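Local coordinates for protein cytochrome c6 (Synechococcus sp., PDB 4EIE) that probably carries electrons in the photosynthetic thylakoid through a covalently attached heme c, at residues T42-I47 and V73-L78. Numbering follows the deposited sequence.
Sequences TSVEAI and VSQYVL
Ser43 OG accepts a hydrogen bond from Ala46 N at 2.9 Å, with an N-H...O angle of 161°, and so caps the N-terminus of helix 44-53 just where Leu78 CD1 comes against Ser43 N; a short hydroxyl side chain suits this N-cap. The fork of Leu78 covers the start of the helix, its two methyls spanning Thr42 and Val44: Leu78 CD1 lies 3.5 Å from Thr42 C, and CD2 packs against Val44 N. Val44 fills the outer part of the seam, its short branched chain fitting beside the closest backbone approach, where Val44 CA lies 5.5 Å from Ser74 CA. Its methyls part, CG1 against Ser74 CB, while Val44 CG2 meets Leu78 CD2 at 3.8 Å, the two side chains crossing at about a right angle. So small a residue as Ser74 also suits this point, and its buried OG, satisfied by a hydrogen bond to Ile70 O one turn back, touches Ile47 CG2 at 3.5 Å. Isoleucine serves here through two unequal branches: CG2 rests on the serine, whereas CG1 stands anti to the carbonyl carbon (chi1 -64°), and from it CD1 extends to Leu78 and Val77. Ile47 CD1 packs 3.8 Å from Leu78 CB and 4.1 Å from Val77 CG1. An alanine in place of Ile47 would keep CB against Ser74 but would probably leave a gap beside Leu78 and Val77 and strip the serine of its CG2 cover. No hydrogen bond joins the segments; branched aliphatic groups hold them together. Val77, in turn, touches the heme c and Phe10 of helix 5-13, so this packing of helix 44-53 on the C-terminal helix 67-82 forms part of the all-helical cytochrome c fold around its heme pocket.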
loop_
_atom_site.group_PDB
_atom_site.type_symbol
_atom_site.label_atom_id
_atom_site.label_comp_id
_atom_site.label_asym_id
_atom_site.label_seq_id
_atom_site.Cartn_x
_atom_site.Cartn_y
_atom_site.Cartn_z
ATOM N N THR A 42 -3.121 -8.916 3.750
ATOM C CA THR A 42 -2.920 -10.123 2.973
ATOM C C THR A 42 -4.091 -10.343 1.998
ATOM O O THR A 42 -4.223 -11.417 1.416
ATOM C CB THR A 42 -2.739 -11.318 3.877
ATOM O OG1 THR A 42 -3.927 -11.427 4.670
ATOM C CG2 THR A 42 -1.535 -11.207 4.749
ATOM N N SER A 43 -4.870 -9.287 1.754
ATOM C CA SER A 43 -5.946 -9.272 0.783
ATOM C C SER A 43 -6.001 -7.903 0.154
ATOM O O SER A 43 -5.570 -6.912 0.720
ATOM C CB SER A 43 -7.281 -9.605 1.417
ATOM O OG SER A 43 -7.671 -8.519 2.253
ATOM N N VAL A 44 -6.576 -7.867 -1.050
ATOM C CA VAL A 44 -6.787 -6.594 -1.710
ATOM C C VAL A 44 -7.698 -5.732 -0.823
ATOM O O VAL A 44 -7.415 -4.533 -0.676
ATOM C CB VAL A 44 -7.401 -6.799 -3.076
ATOM C CG1 VAL A 44 -7.758 -5.439 -3.717
ATOM C CG2 VAL A 44 -6.445 -7.571 -3.990
ATOM N N GLU A 45 -8.728 -6.291 -0.268
ATOM C CA GLU A 45 -9.671 -5.508 0.493
ATOM C C GLU A 45 -9.036 -4.900 1.733
ATOM O O GLU A 45 -9.305 -3.738 2.036
ATOM C CB GLU A 45 -10.807 -6.419 0.910
ATOM C CG GLU A 45 -11.845 -5.833 1.767
ATOM N N ALA A 46 -8.186 -5.635 2.447
ATOM C CA ALA A 46 -7.545 -5.082 3.626
ATOM C C ALA A 46 -6.691 -3.882 3.254
ATOM O O ALA A 46 -6.686 -2.858 3.943
ATOM C CB ALA A 46 -6.705 -6.160 4.305
ATOM N N ILE A 47 -5.926 -4.015 2.191
ATOM C CA ILE A 47 -5.078 -2.932 1.745
ATOM C C ILE A 47 -5.869 -1.733 1.253
ATOM O O ILE A 47 -5.591 -0.603 1.615
ATOM C CB ILE A 47 -4.070 -3.445 0.688
ATOM C CG1 ILE A 47 -3.125 -4.475 1.290
ATOM C CG2 ILE A 47 -3.265 -2.293 0.077
ATOM C CD1 ILE A 47 -2.434 -5.359 0.277
ATOM N N VAL A 73 -3.769 -0.152 -7.147
ATOM C CA VAL A 73 -2.549 -0.033 -6.348
ATOM C C VAL A 73 -2.558 -1.090 -5.217
ATOM O O VAL A 73 -1.508 -1.581 -4.825
ATOM C CB VAL A 73 -2.329 1.386 -5.845
ATOM C CG1 VAL A 73 -3.267 1.797 -4.692
ATOM C CG2 VAL A 73 -0.876 1.567 -5.428
ATOM N N SER A 74 -3.734 -1.421 -4.705
ATOM C CA SER A 74 -3.832 -2.396 -3.657
ATOM C C SER A 74 -3.427 -3.776 -4.141
ATOM O O SER A 74 -2.741 -4.508 -3.438
ATOM C CB SER A 74 -5.231 -2.404 -3.040
ATOM O OG SER A 74 -5.499 -1.167 -2.380
ATOM N N GLN A 75 -3.867 -4.137 -5.339
ATOM C CA GLN A 75 -3.435 -5.387 -5.951
ATOM C C GLN A 75 -1.932 -5.377 -6.162
ATOM O O GLN A 75 -1.243 -6.378 -5.878
ATOM C CB GLN A 75 -4.156 -5.603 -7.266
ATOM C CG GLN A 75 -3.655 -6.806 -8.067
ATOM C CD GLN A 75 -3.835 -8.117 -7.328
ATOM O OE1 GLN A 75 -4.921 -8.429 -6.849
ATOM N NE2 GLN A 75 -2.773 -8.930 -7.312
ATOM N N TYR A 76 -1.367 -4.278 -6.649
ATOM C CA TYR A 76 0.092 -4.208 -6.841
ATOM C C TYR A 76 0.818 -4.448 -5.528
ATOM O O TYR A 76 1.753 -5.241 -5.445
ATOM C CB TYR A 76 0.446 -2.849 -7.437
ATOM C CG TYR A 76 1.922 -2.623 -7.529
ATOM C CD1 TYR A 76 2.677 -3.283 -8.524
ATOM C CD2 TYR A 76 2.574 -1.741 -6.701
ATOM C CE1 TYR A 76 4.047 -3.077 -8.641
ATOM C CE2 TYR A 76 3.984 -1.562 -6.794
ATOM C CZ TYR A 76 4.652 -2.215 -7.790
ATOM O OH TYR A 76 6.008 -2.024 -7.919
ATOM N N VAL A 77 0.393 -3.755 -4.471
ATOM C CA VAL A 77 1.017 -3.928 -3.186
ATOM C C VAL A 77 0.882 -5.334 -2.661
ATOM O O VAL A 77 1.829 -5.901 -2.101
ATOM C CB VAL A 77 0.479 -2.892 -2.185
ATOM C CG1 VAL A 77 0.907 -3.189 -0.748
ATOM C CG2 VAL A 77 0.955 -1.515 -2.577
ATOM N N LEU A 78 -0.293 -5.922 -2.837
ATOM C CA LEU A 78 -0.488 -7.313 -2.397
ATOM C C LEU A 78 0.504 -8.237 -3.079
ATOM O O LEU A 78 1.213 -9.026 -2.441
ATOM C CB LEU A 78 -1.918 -7.777 -2.652
ATOM C CG LEU A 78 -2.180 -9.224 -2.186
ATOM C CD1 LEU A 78 -2.027 -9.358 -0.711
ATOM C CD2 LEU A 78 -3.616 -9.630 -2.578
#